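Local structure of BtGH115A (Bacteroides thetaiotaomicron, 5BY3) at residues R641-W647 with Q770-V776; Q577-K583 with K631-M637; E460-A464 with C660-G664. The protein acts as a family GH115 4-O-methyl-alpha-glucuronidase with specificity for decorated arabinogalactans. All coordinates share one frame. Residue numbers count along the deposited sequence, not the author numbering.

Contact 1. Residues R641-W647 with Q770-V776; sequences RKAVCQW and QVMLYEV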
ATOM      1  N   ARG A 641      30.627 -17.136   7.306  1.00 59.55           N
ATOM      2  CA  ARG A 641      31.812 -16.513   6.797  1.00 59.90           C
ATOM      3  C   ARG A 641      32.159 -15.295   7.640  1.00 68.76           C
ATOM      4  O   ARG A 641      31.385 -14.347   7.707  1.00 74.87           O
ATOM      5  CB  ARG A 641      31.632 -16.173   5.333  1.00 55.81           C
ATOM      6  CG  ARG A 641      32.928 -15.767   4.677  1.00 54.93           C
ATOM      7  CD  ARG A 641      32.650 -15.467   3.229  1.00 55.56           C
ATOM      8  NE  ARG A 641      33.807 -14.865   2.579  1.00 58.18           N
ATOM      9  CZ  ARG A 641      33.719 -13.859   1.716  1.00 59.49           C
ATOM     10  NH1 ARG A 641      32.538 -13.332   1.434  1.00 56.72           N
ATOM     11  NH2 ARG A 641      34.806 -13.367   1.140  1.00 61.50           N
ATOM     12  N   LYS A 642      33.327 -15.354   8.280  1.00 72.92           N
ATOM     13  CA  LYS A 642      33.804 -14.308   9.179  1.00 73.41           C
ATOM     14  C   LYS A 642      34.249 -13.039   8.430  1.00 72.67           C
ATOM     15  O   LYS A 642      35.239 -13.046   7.669  1.00 66.16           O
ATOM     16  CB  LYS A 642      34.921 -14.854  10.092  1.00 82.35           C
ATOM     17  CG  LYS A 642      35.505 -13.880  11.131  1.00 87.82           C
ATOM     18  CD  LYS A 642      34.713 -13.814  12.442  1.00 90.49           C
ATOM     19  CE  LYS A 642      35.488 -13.127  13.564  1.00 82.95           C
ATOM     20  NZ  LYS A 642      35.823 -11.705  13.264  1.00 80.85           N
ATOM     21  N   ALA A 643      33.472 -11.977   8.663  1.00 68.38           N
ATOM     22  CA  ALA A 643      33.787 -10.596   8.275  1.00 69.44           C
ATOM     23  C   ALA A 643      34.801 -10.009   9.251  1.00 69.12           C
ATOM     24  O   ALA A 643      34.734 -10.310  10.436  1.00 68.40           O
ATOM     25  CB  ALA A 643      32.507  -9.767   8.288  1.00 58.66           C
ATOM     26  N   VAL A 644      35.742  -9.189   8.782  1.00 73.62           N
ATOM     27  CA  VAL A 644      36.605  -8.451   9.734  1.00 71.15           C
ATOM     28  C   VAL A 644      35.907  -7.224  10.326  1.00 73.64           C
ATOM     29  O   VAL A 644      35.998  -6.973  11.528  1.00 83.63           O
ATOM     30  CB  VAL A 644      38.030  -8.110   9.216  1.00 69.51           C
ATOM     31  CG1 VAL A 644      38.939  -9.320   9.335  1.00 65.75           C
ATOM     32  CG2 VAL A 644      38.020  -7.563   7.797  1.00 67.74           C
ATOM     33  N   CYS A 645      35.203  -6.469   9.492  1.00 73.28           N
ATOM     34  CA  CYS A 645      34.365  -5.378   9.976  1.00 69.25           C
ATOM     35  C   CYS A 645      32.938  -5.506   9.473  1.00 67.44           C
ATOM     36  O   CYS A 645      32.704  -6.121   8.432  1.00 65.47           O
ATOM     37  CB  CYS A 645      34.939  -4.039   9.573  1.00 69.88           C
ATOM     38  SG  CYS A 645      36.685  -3.873   9.970  1.00 84.57           S
ATOM     39  N   GLN A 646      32.006  -4.921  10.232  1.00 61.14           N
ATOM     40  CA  GLN A 646      30.593  -4.900   9.910  1.00 61.48           C
ATOM     41  C   GLN A 646      29.966  -3.633  10.500  1.00 60.47           C
ATOM     42  O   GLN A 646      29.964  -3.439  11.723  1.00 61.44           O
ATOM     43  CB  GLN A 646      29.930  -6.152  10.481  1.00 67.50           C
ATOM     44  CG  GLN A 646      28.507  -6.412  10.037  1.00 77.60           C
ATOM     45  CD  GLN A 646      28.218  -7.900   9.911  1.00 84.52           C
ATOM     46  OE1 GLN A 646      28.962  -8.750  10.435  1.00 76.15           O
ATOM     47  NE2 GLN A 646      27.132  -8.225   9.211  1.00 73.52           N
ATOM     48  N   TRP A 647      29.420  -2.794   9.618  1.00 58.50           N
ATOM     49  CA  TRP A 647      28.944  -1.449   9.952  1.00 53.64           C
ATOM     50  C   TRP A 647      27.537  -1.184   9.475  1.00 55.07           C
ATOM     51  O   TRP A 647      27.079  -1.809   8.506  1.00 53.65           O
ATOM     52  CB  TRP A 647      29.840  -0.401   9.307  1.00 59.17           C
ATOM     53  CG  TRP A 647      31.249  -0.423   9.813  1.00 73.35           C
ATOM     54  CD1 TRP A 647      31.655  -0.281  11.115  1.00 66.52           C
ATOM     55  CD2 TRP A 647      32.447  -0.574   9.031  1.00 72.45           C
ATOM     56  NE1 TRP A 647      33.016  -0.356  11.188  1.00 79.91           N
ATOM     57  CE2 TRP A 647      33.532  -0.528   9.926  1.00 72.11           C
ATOM     58  CE3 TRP A 647      32.707  -0.740   7.663  1.00 75.24           C
ATOM     59  CZ2 TRP A 647      34.859  -0.650   9.504  1.00 63.46           C
ATOM     60  CZ3 TRP A 647      34.039  -0.862   7.240  1.00 68.05           C
ATOM     61  CH2 TRP A 647      35.090  -0.813   8.162  1.00 68.84           C
ATOM     62  N   GLN A 770      24.102  -1.797   4.769  1.00 40.95           N
ATOM     63  CA  GLN A 770      25.199  -2.480   5.471  1.00 41.16           C
ATOM     64  C   GLN A 770      26.508  -2.370   4.719  1.00 42.04           C
ATOM     65  O   GLN A 770      26.519  -2.095   3.526  1.00 46.31           O
ATOM     66  CB  GLN A 770      24.883  -3.943   5.694  1.00 38.00           C
ATOM     67  CG  GLN A 770      23.644  -4.151   6.559  1.00 43.05           C
ATOM     68  CD  GLN A 770      23.182  -5.597   6.619  1.00 42.00           C
ATOM     69  OE1 GLN A 770      22.830  -6.195   5.602  1.00 44.88           O
ATOM     70  NE2 GLN A 770      23.192  -6.167   7.808  1.00 38.58           N
ATOM     71  N   VAL A 771      27.605  -2.565   5.435  1.00 43.13           N
ATOM     72  CA  VAL A 771      28.935  -2.726   4.869  1.00 42.25           C
ATOM     73  C   VAL A 771      29.607  -3.880   5.639  1.00 49.03           C
ATOM     74  O   VAL A 771      29.564  -3.901   6.876  1.00 47.60           O
ATOM     75  CB  VAL A 771      29.791  -1.442   5.013  1.00 39.66           C
ATOM     76  CG1 VAL A 771      31.160  -1.667   4.391  1.00 42.04           C
ATOM     77  CG2 VAL A 771      29.137  -0.225   4.341  1.00 38.05           C
HETATM   78  N   MSE A 772      30.198  -4.839   4.915  1.00 49.33           N
HETATM   79  CA  MSE A 772      31.059  -5.873   5.528  1.00 50.51           C
HETATM   80  C   MSE A 772      32.449  -5.922   4.903  1.00 52.65           C
HETATM   81  O   MSE A 772      32.664  -5.418   3.798  1.00 47.37           O
HETATM   82  CB  MSE A 772      30.374  -7.222   5.527  1.00 51.73           C
HETATM   83  CG  MSE A 772      29.136  -7.218   6.420  1.00 57.85           C
HETATM   84 SE   MSE A 772      27.548  -6.805   5.336  1.00 62.15          SE
HETATM   85  CE  MSE A 772      26.302  -8.193   5.983  1.00 61.11           C
ATOM     86  N   LEU A 773      33.409  -6.524   5.606  1.00 64.54           N
ATOM     87  CA  LEU A 773      34.819  -6.444   5.171  1.00 65.86           C
ATOM     88  C   LEU A 773      35.535  -7.688   4.604  1.00 66.31           C
ATOM     89  O   LEU A 773      36.058  -7.589   3.511  1.00 78.97           O
ATOM     90  CB  LEU A 773      35.683  -5.537   6.066  1.00 61.39           C
ATOM     91  CG  LEU A 773      36.174  -4.230   5.391  1.00 70.81           C
ATOM     92  CD1 LEU A 773      35.166  -3.435   4.566  1.00 67.16           C
ATOM     93  CD2 LEU A 773      36.825  -3.300   6.400  1.00 71.89           C
ATOM     94  N   TYR A 774      35.599  -8.818   5.308  1.00 59.93           N
ATOM     95  CA  TYR A 774      36.269 -10.062   4.753  1.00 63.10           C
ATOM     96  C   TYR A 774      37.723  -9.954   4.212  1.00 65.36           C
ATOM     97  O   TYR A 774      37.988  -9.265   3.208  1.00 57.63           O
ATOM     98  CB  TYR A 774      35.397 -10.795   3.690  1.00 58.98           C
ATOM     99  CG  TYR A 774      33.940 -10.920   4.070  1.00 58.38           C
ATOM    100  CD1 TYR A 774      33.510 -11.833   5.056  1.00 57.88           C
ATOM    101  CD2 TYR A 774      32.988 -10.100   3.462  1.00 52.18           C
ATOM    102  CE1 TYR A 774      32.161 -11.920   5.418  1.00 56.53           C
ATOM    103  CE2 TYR A 774      31.652 -10.184   3.807  1.00 53.60           C
ATOM    104  CZ  TYR A 774      31.243 -11.076   4.788  1.00 52.19           C
ATOM    105  OH  TYR A 774      29.907 -11.116   5.081  1.00 53.14           O
ATOM    106  N   GLU A 775      38.640 -10.692   4.844  1.00 73.64           N
ATOM    107  CA  GLU A 775      40.063 -10.715   4.439  1.00 83.11           C
ATOM    108  C   GLU A 775      40.349 -11.099   2.969  1.00 87.04           C
ATOM    109  O   GLU A 775      40.461 -10.196   2.142  1.00 94.10           O
ATOM    110  CB  GLU A 775      40.933 -11.466   5.460  1.00 89.65           C
ATOM    111  CG  GLU A 775      41.747 -10.505   6.327  1.00 89.33           C
ATOM    112  CD  GLU A 775      41.879 -10.902   7.794  1.00 85.55           C
ATOM    113  OE1 GLU A 775      42.034  -9.972   8.622  1.00 78.92           O
ATOM    114  OE2 GLU A 775      41.858 -12.112   8.125  1.00 83.20           O
ATOM    115  N   VAL A 776      40.454 -12.395   2.644  1.00 84.60           N
ATOM    116  CA  VAL A 776      40.629 -12.900   1.236  1.00 89.30           C
ATOM    117  C   VAL A 776      41.933 -12.528   0.477  1.00 87.24           C
ATOM    118  O   VAL A 776      42.518 -11.466   0.702  1.00 89.13           O
ATOM    119  CB  VAL A 776      39.383 -12.657   0.321  1.00 85.20           C
ATOM    120  CG1 VAL A 776      38.082 -12.767   1.107  1.00 87.54           C
ATOM    121  CG2 VAL A 776      39.465 -11.334  -0.437  1.00 83.86           C
TER
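A short antiparallel strand pairing joins the entry and exit of the C-terminal beta domain: strand 646-647 lies along the end of strand 766-772. Trp647 and Val771 form the hydrogen-bonded pair and satisfy each other fully, Trp647 N donating to Val771 O at 3.0 Å and Val771 N to Trp647 O at 3.2 Å. Beyond the non-hydrogen-bonded pair Gln646-Met772 the ladder frays. Leu773 N still reaches Cys645 O at 2.9 Å, but the bond is bent and weak, and Cys645 O also accepts a CA-H...O contact from Met772 CA at 3.3 Å. Further on the regular pairing stops although the backbones stay close: Val644 N and Tyr774 N, 3.5 Å apart, are both donors and cannot bond, and the backbone of Tyr774 pairs instead with Glu691 of strand 689-696. Trp647 packs on Val771, which shares its face of the sheet, and on Leu773, with Trp647 CH2 3.5 Å from Leu773 CD2; Phe680 stacks on the indole. Where the backbone bonds run out, side chains take over. The Arg641 guanidinium lies flat on the Tyr774 ring, their planes 4° apart, in a cation-pi stack, while its NH2 is claimed by a salt bridge to Glu691. The opposite ring face receives a CH-pi contact from Ala643, whose CB sits 4.0 Å from the Tyr774 ring centroid.

Contact 2. Residues Q577-K583 with K631-M637; sequences QLARHDK and KAATAPM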
ATOM      1  N   GLN A 577      14.889 -27.161   5.265  1.00 42.48           N
ATOM      2  CA  GLN A 577      16.249 -26.962   4.757  1.00 41.77           C
ATOM      3  C   GLN A 577      17.268 -27.713   5.631  1.00 44.56           C
ATOM      4  O   GLN A 577      18.189 -28.359   5.105  1.00 43.79           O
ATOM      5  CB  GLN A 577      16.602 -25.482   4.626  1.00 39.02           C
ATOM      6  CG  GLN A 577      18.079 -25.220   4.350  1.00 38.12           C
ATOM      7  CD  GLN A 577      18.350 -23.860   3.755  1.00 39.87           C
ATOM      8  OE1 GLN A 577      17.439 -23.168   3.301  1.00 41.55           O
ATOM      9  NE2 GLN A 577      19.608 -23.473   3.738  1.00 36.97           N
ATOM     10  N   LEU A 578      17.097 -27.619   6.956  1.00 45.71           N
ATOM     11  CA  LEU A 578      17.928 -28.373   7.907  1.00 42.80           C
ATOM     12  C   LEU A 578      17.743 -29.877   7.727  1.00 44.79           C
ATOM     13  O   LEU A 578      18.729 -30.599   7.787  1.00 45.53           O
ATOM     14  CB  LEU A 578      17.658 -27.971   9.344  1.00 40.65           C
ATOM     15  CG  LEU A 578      17.951 -26.531   9.760  1.00 39.74           C
ATOM     16  CD1 LEU A 578      17.321 -26.302  11.112  1.00 39.13           C
ATOM     17  CD2 LEU A 578      19.433 -26.192   9.750  1.00 39.83           C
ATOM     18  N   ALA A 579      16.511 -30.311   7.428  1.00 41.52           N
ATOM     19  CA  ALA A 579      16.176 -31.719   7.191  1.00 45.47           C
ATOM     20  C   ALA A 579      16.814 -32.345   5.946  1.00 51.59           C
ATOM     21  O   ALA A 579      17.300 -33.470   6.023  1.00 56.67           O
ATOM     22  CB  ALA A 579      14.665 -31.914   7.167  1.00 44.78           C
ATOM     23  N   ARG A 580      16.776 -31.634   4.812  1.00 52.40           N
ATOM     24  CA  ARG A 580      17.515 -32.003   3.587  1.00 49.50           C
ATOM     25  C   ARG A 580      18.973 -32.312   3.860  1.00 47.97           C
ATOM     26  O   ARG A 580      19.543 -33.176   3.207  1.00 47.77           O
ATOM     27  CB  ARG A 580      17.464 -30.870   2.528  1.00 50.03           C
ATOM     28  CG  ARG A 580      16.151 -30.771   1.749  1.00 53.70           C
ATOM     29  CD  ARG A 580      16.277 -29.891   0.504  1.00 49.66           C
ATOM     30  NE  ARG A 580      16.497 -28.464   0.810  1.00 44.66           N
ATOM     31  CZ  ARG A 580      15.532 -27.585   1.067  1.00 41.29           C
ATOM     32  NH1 ARG A 580      14.243 -27.951   1.086  1.00 39.45           N
ATOM     33  NH2 ARG A 580      15.852 -26.333   1.331  1.00 42.43           N
ATOM     34  N   HIS A 581      19.593 -31.552   4.769  1.00 46.61           N
ATOM     35  CA  HIS A 581      21.002 -31.755   5.116  1.00 47.49           C
ATOM     36  C   HIS A 581      21.207 -32.634   6.375  1.00 46.49           C
ATOM     37  O   HIS A 581      22.287 -32.622   6.950  1.00 43.22           O
ATOM     38  CB  HIS A 581      21.738 -30.406   5.277  1.00 49.11           C
ATOM     39  CG  HIS A 581      21.864 -29.630   4.008  1.00 47.95           C
ATOM     40  ND1 HIS A 581      20.882 -28.761   3.564  1.00 47.00           N
ATOM     41  CD2 HIS A 581      22.856 -29.585   3.087  1.00 45.54           C
ATOM     42  CE1 HIS A 581      21.261 -28.224   2.418  1.00 42.57           C
ATOM     43  NE2 HIS A 581      22.459 -28.699   2.111  1.00 45.32           N
ATOM     44  N   ASP A 582      20.178 -33.391   6.783  1.00 50.97           N
ATOM     45  CA  ASP A 582      20.311 -34.446   7.805  1.00 60.50           C
ATOM     46  C   ASP A 582      20.676 -33.819   9.159  1.00 61.81           C
ATOM     47  O   ASP A 582      21.484 -34.359   9.927  1.00 57.53           O
ATOM     48  CB  ASP A 582      21.362 -35.491   7.336  1.00 73.07           C
ATOM     49  CG  ASP A 582      21.050 -36.915   7.776  1.00 82.37           C
ATOM     50  OD1 ASP A 582      20.031 -37.479   7.304  1.00 83.07           O
ATOM     51  OD2 ASP A 582      21.857 -37.481   8.558  1.00 80.00           O
ATOM     52  N   LYS A 583      20.077 -32.660   9.429  1.00 60.76           N
ATOM     53  CA  LYS A 583      20.353 -31.880  10.644  1.00 59.15           C
ATOM     54  C   LYS A 583      19.088 -31.612  11.473  1.00 60.75           C
ATOM     55  O   LYS A 583      19.145 -30.879  12.491  1.00 59.26           O
ATOM     56  CB  LYS A 583      21.026 -30.552  10.286  1.00 57.00           C
ATOM     57  CG  LYS A 583      22.258 -30.732   9.452  1.00 49.27           C
ATOM     58  CD  LYS A 583      23.309 -29.689   9.707  1.00 52.53           C
ATOM     59  CE  LYS A 583      24.654 -30.400   9.724  1.00 51.95           C
ATOM     60  NZ  LYS A 583      25.690 -29.574   9.064  1.00 55.42           N
ATOM     61  N   LYS A 631      13.497 -34.861   0.304  1.00 54.47           N
ATOM     62  CA  LYS A 631      14.595 -35.244  -0.581  1.00 60.72           C
ATOM     63  C   LYS A 631      15.866 -34.860   0.138  1.00 57.80           C
ATOM     64  O   LYS A 631      15.843 -33.963   0.963  1.00 61.38           O
ATOM     65  CB  LYS A 631      14.432 -34.613  -1.996  1.00 67.41           C
ATOM     66  CG  LYS A 631      15.516 -33.697  -2.552  1.00 80.50           C
ATOM     67  CD  LYS A 631      15.018 -32.255  -2.643  1.00 85.34           C
ATOM     68  CE  LYS A 631      15.862 -31.413  -3.591  1.00 86.07           C
ATOM     69  NZ  LYS A 631      15.012 -30.369  -4.241  1.00 94.03           N
ATOM     70  N   ALA A 632      16.955 -35.567  -0.144  1.00 55.12           N
ATOM     71  CA  ALA A 632      18.234 -35.312   0.508  1.00 52.08           C
ATOM     72  C   ALA A 632      19.044 -34.358  -0.336  1.00 49.09           C
ATOM     73  O   ALA A 632      19.093 -34.489  -1.552  1.00 53.60           O
ATOM     74  CB  ALA A 632      19.009 -36.613   0.774  1.00 46.03           C
ATOM     75  N   ALA A 633      19.671 -33.394   0.329  1.00 49.13           N
ATOM     76  CA  ALA A 633      20.512 -32.402  -0.311  1.00 51.64           C
ATOM     77  C   ALA A 633      21.676 -33.103  -0.991  1.00 58.13           C
ATOM     78  O   ALA A 633      22.134 -34.163  -0.519  1.00 57.86           O
ATOM     79  CB  ALA A 633      21.024 -31.415   0.729  1.00 47.97           C
ATOM     80  N   THR A 634      22.133 -32.525  -2.105  1.00 63.39           N
ATOM     81  CA  THR A 634      23.383 -32.959  -2.750  1.00 69.76           C
ATOM     82  C   THR A 634      24.524 -32.111  -2.184  1.00 67.80           C
ATOM     83  O   THR A 634      25.424 -32.637  -1.503  1.00 77.51           O
ATOM     84  CB  THR A 634      23.352 -32.866  -4.291  1.00 70.98           C
ATOM     85  OG1 THR A 634      22.026 -33.115  -4.767  1.00 74.62           O
ATOM     86  CG2 THR A 634      24.318 -33.888  -4.911  1.00 74.34           C
ATOM     87  N   ALA A 635      24.455 -30.804  -2.424  1.00 50.98           N
ATOM     88  CA  ALA A 635      25.458 -29.859  -1.936  1.00 52.93           C
ATOM     89  C   ALA A 635      25.512 -29.770  -0.389  1.00 51.45           C
ATOM     90  O   ALA A 635      24.575 -30.194   0.279  1.00 52.36           O
ATOM     91  CB  ALA A 635      25.196 -28.493  -2.543  1.00 44.92           C
ATOM     92  N   PRO A 636      26.616 -29.229   0.181  1.00 50.78           N
ATOM     93  CA  PRO A 636      26.600 -28.874   1.611  1.00 51.19           C
ATOM     94  C   PRO A 636      25.875 -27.546   1.891  1.00 50.94           C
ATOM     95  O   PRO A 636      25.375 -26.921   0.971  1.00 52.30           O
ATOM     96  CB  PRO A 636      28.088 -28.750   1.966  1.00 50.54           C
ATOM     97  CG  PRO A 636      28.778 -28.446   0.683  1.00 49.45           C
ATOM     98  CD  PRO A 636      27.958 -29.061  -0.417  1.00 48.87           C
HETATM   99  N   MSE A 637      25.841 -27.118   3.166  1.00 51.87           N
HETATM  100  CA  MSE A 637      25.219 -25.882   3.661  1.00 53.36           C
HETATM  101  C   MSE A 637      26.171 -24.776   3.397  1.00 47.41           C
HETATM  102  O   MSE A 637      27.382 -24.982   3.401  1.00 44.34           O
HETATM  103  CB  MSE A 637      24.986 -25.848   5.178  1.00 53.25           C
HETATM  104  CG  MSE A 637      24.194 -27.057   5.662  1.00 70.36           C
HETATM  105 SE   MSE A 637      22.738 -26.604   6.896  1.00 67.65          SE
HETATM  106  CE  MSE A 637      21.553 -25.765   5.561  1.00 55.86           C
TER
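The C-terminal end of helix 552-580 is closed by a Schellman motif, and the loop leading toward the beta domain wraps around it. The motif's backbone bonds run from Lys583 N to Leu578 O (3.0 Å) and from Asp582 N to Ala579 O (3.0 Å), with Asp582 at positive phi turning the chain out of the helix. A single backbone hydrogen bond ties the loop to this end: Ala633 N donates to Arg580 O at 2.9 Å, almost straight, so a carbonyl at the helix terminus gains a partner from the loop. Among the side-chain polar interactions, His581 ND1 donates to Gln577 O at 3.1 Å, which fixes the imidazole against its own helix. Arg580 turns its guanidinium elsewhere, to a salt bridge with Asp518, and its aliphatic part meets the loop, CG lying 3.3 Å from Lys631 O. The remaining contacts are apolar or involve the His581 ring, which is held between two loop residues: Ala633 CB covers one face and Met637 CG the other, both as CH-pi contacts. Met637, a selenomethionine, buries the most area here, its SE 4.4 Å from Leu578 CD2 and its side chain also touching Ile526 of helix 523-543. Of the two CH-pi contacts the shorter is that of Ala633, whose CB lies 3.5 Å from the His581 ring centroid.

Contact 3. Residues E460-A464 with C660-G664; sequences EGVTA and CEGLG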
ATOM      1  N   GLU A 460       5.576  12.864  13.602  1.00 52.60           N
ATOM      2  CA  GLU A 460       5.703  11.656  14.410  1.00 55.14           C
ATOM      3  C   GLU A 460       6.686  10.685  13.741  1.00 53.91           C
ATOM      4  O   GLU A 460       6.865  10.647  12.509  1.00 47.49           O
ATOM      5  CB  GLU A 460       4.343  10.944  14.538  1.00 62.29           C
ATOM      6  CG  GLU A 460       3.175  11.773  15.049  1.00 69.56           C
ATOM      7  CD  GLU A 460       1.799  11.308  14.524  1.00 82.42           C
ATOM      8  OE1 GLU A 460       1.674  10.238  13.842  1.00 74.92           O
ATOM      9  OE2 GLU A 460       0.817  12.047  14.794  1.00 79.54           O
ATOM     10  N   GLY A 461       7.288   9.814  14.514  1.00 61.73           N
ATOM     11  CA  GLY A 461       7.936   8.691  13.833  1.00 66.85           C
ATOM     12  C   GLY A 461       7.022   7.951  12.843  1.00 55.71           C
ATOM     13  O   GLY A 461       5.791   8.032  12.889  1.00 55.44           O
ATOM     14  N   VAL A 462       7.660   7.238  11.937  1.00 52.02           N
ATOM     15  CA  VAL A 462       7.203   5.921  11.490  1.00 43.16           C
ATOM     16  C   VAL A 462       6.793   5.080  12.695  1.00 36.82           C
ATOM     17  O   VAL A 462       5.750   4.479  12.667  1.00 40.14           O
ATOM     18  CB  VAL A 462       8.356   5.235  10.681  1.00 48.07           C
ATOM     19  CG1 VAL A 462       8.523   3.727  10.953  1.00 45.86           C
ATOM     20  CG2 VAL A 462       8.159   5.498   9.204  1.00 52.21           C
ATOM     21  N   THR A 463       7.632   5.058  13.735  1.00 38.08           N
ATOM     22  CA  THR A 463       7.475   4.273  14.966  1.00 39.74           C
ATOM     23  C   THR A 463       6.331   4.823  15.821  1.00 40.44           C
ATOM     24  O   THR A 463       5.452   4.056  16.246  1.00 49.95           O
ATOM     25  CB  THR A 463       8.836   4.217  15.715  1.00 43.17           C
ATOM     26  OG1 THR A 463       9.771   3.504  14.892  1.00 44.48           O
ATOM     27  CG2 THR A 463       8.763   3.547  17.112  1.00 38.46           C
ATOM     28  N   ALA A 464       6.274   6.142  15.974  1.00 39.75           N
ATOM     29  CA  ALA A 464       5.175   6.772  16.700  1.00 43.23           C
ATOM     30  C   ALA A 464       3.801   6.542  16.044  1.00 42.60           C
ATOM     31  O   ALA A 464       2.790   6.446  16.752  1.00 43.65           O
ATOM     32  CB  ALA A 464       5.436   8.252  16.933  1.00 40.17           C
ATOM     33  N   CYS A 660      16.818   6.530   7.717  1.00 54.53           N
ATOM     34  CA  CYS A 660      15.421   6.329   7.353  1.00 53.49           C
ATOM     35  C   CYS A 660      14.803   5.422   8.440  1.00 53.43           C
ATOM     36  O   CYS A 660      15.134   4.218   8.554  1.00 54.77           O
ATOM     37  CB  CYS A 660      15.320   5.713   5.958  1.00 56.17           C
ATOM     38  SG  CYS A 660      16.319   6.546   4.686  1.00 51.59           S
ATOM     39  N   GLU A 661      13.902   6.012   9.231  1.00 51.09           N
ATOM     40  CA  GLU A 661      13.599   5.538  10.604  1.00 53.48           C
ATOM     41  C   GLU A 661      13.700   4.040  10.935  1.00 49.34           C
ATOM     42  O   GLU A 661      14.593   3.657  11.683  1.00 63.29           O
ATOM     43  CB  GLU A 661      12.319   6.155  11.169  1.00 51.23           C
ATOM     44  CG  GLU A 661      12.182   5.993  12.676  1.00 46.89           C
ATOM     45  CD  GLU A 661      10.992   6.751  13.210  1.00 58.84           C
ATOM     46  OE1 GLU A 661      10.856   7.957  12.890  1.00 61.08           O
ATOM     47  OE2 GLU A 661      10.168   6.139  13.927  1.00 63.43           O
ATOM     48  N   GLY A 662      12.825   3.186  10.448  1.00 39.09           N
ATOM     49  CA  GLY A 662      13.067   1.767  10.832  1.00 38.54           C
ATOM     50  C   GLY A 662      13.524   0.887   9.662  1.00 41.58           C
ATOM     51  O   GLY A 662      13.245  -0.323   9.630  1.00 37.87           O
ATOM     52  N   LEU A 663      14.177   1.513   8.679  1.00 38.51           N
ATOM     53  CA  LEU A 663      14.413   0.883   7.393  1.00 41.81           C
ATOM     54  C   LEU A 663      15.671  -0.005   7.380  1.00 40.43           C
ATOM     55  O   LEU A 663      16.635   0.289   8.096  1.00 41.05           O
ATOM     56  CB  LEU A 663      14.456   1.963   6.319  1.00 39.67           C
ATOM     57  CG  LEU A 663      14.558   1.564   4.850  1.00 43.39           C
ATOM     58  CD1 LEU A 663      13.262   0.948   4.402  1.00 45.11           C
ATOM     59  CD2 LEU A 663      14.833   2.813   4.033  1.00 42.41           C
ATOM     60  N   GLY A 664      15.653  -1.087   6.579  1.00 36.63           N
ATOM     61  CA  GLY A 664      16.840  -1.958   6.349  1.00 29.96           C
ATOM     62  C   GLY A 664      16.981  -3.170   7.267  1.00 34.65           C
ATOM     63  O   GLY A 664      16.220  -3.323   8.199  1.00 34.45           O
TER
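Glu460 leaves the helical conformation at the end of helix 454-459, and its side chain turns away from segment 660-664 to a salt bridge with Lys456. Gly461 follows at the N-cap position of helix 462-473. It has no side chain to offer the first-turn amides, and the space beside it is taken by Glu661, whose OE1 comes within 3.2 Å of Gly461 CA; an ideal CB on Gly461 would lie only 2.5 Å from Glu661 OE2, so the carboxylate approaches where a larger residue would block it. Val462 opens the helix. Its N stands 3.4 Å from Glu661 OE2 but at a poor angle for bonding, and its side chain packs near the turn, CG1 4.4 Å from Gly662 N, while also touching Ser412 and Tyr415 of helix 411-423. Thr463 makes the decisive bonds: its N donates to Glu661 OE2 at 2.8 Å, and its OG1 donates weakly to Glu661 OE2, also at 2.8 Å. One carboxylate oxygen therefore serves two groups of the same residue. Glu661 itself is the second residue of a type I beta turn from Cys660 to Leu663, closed by Leu663 N to Cys660 O at 2.9 Å, and its extended side chain spans the gap to the helix. A carboxylate from a distant part of the chain thus bonds the Thr463 amide at a helix start, where the helix dipole favours negative charge, and links helix 462-473, in the GH115 family region, to the C-terminal beta domain through a small, polar surface contact.

How the contacts relate
None of the three contacts is fully buried; contact 3, though at the surface, lies nearest the chain's centre (about 16 Å between centres, against 35 and 37 Å for contacts 1 and 2). Contact 1 is partly buried and unites two strands of the C-terminal beta domain, so its chemistry mixes backbone pairing with aromatic and apolar packing. Contact 2, also partly buried, binds a helix end to a loop with one backbone bond and a sandwiched imidazole. Contact 3 rests on a single carboxylate. The loop segment of contact 2 runs on in sequence toward the first strand of contact 1, although their centres are 27 Å apart. Contacts 1 and 3 share the beta domain, and contact 3 links it to the helical region.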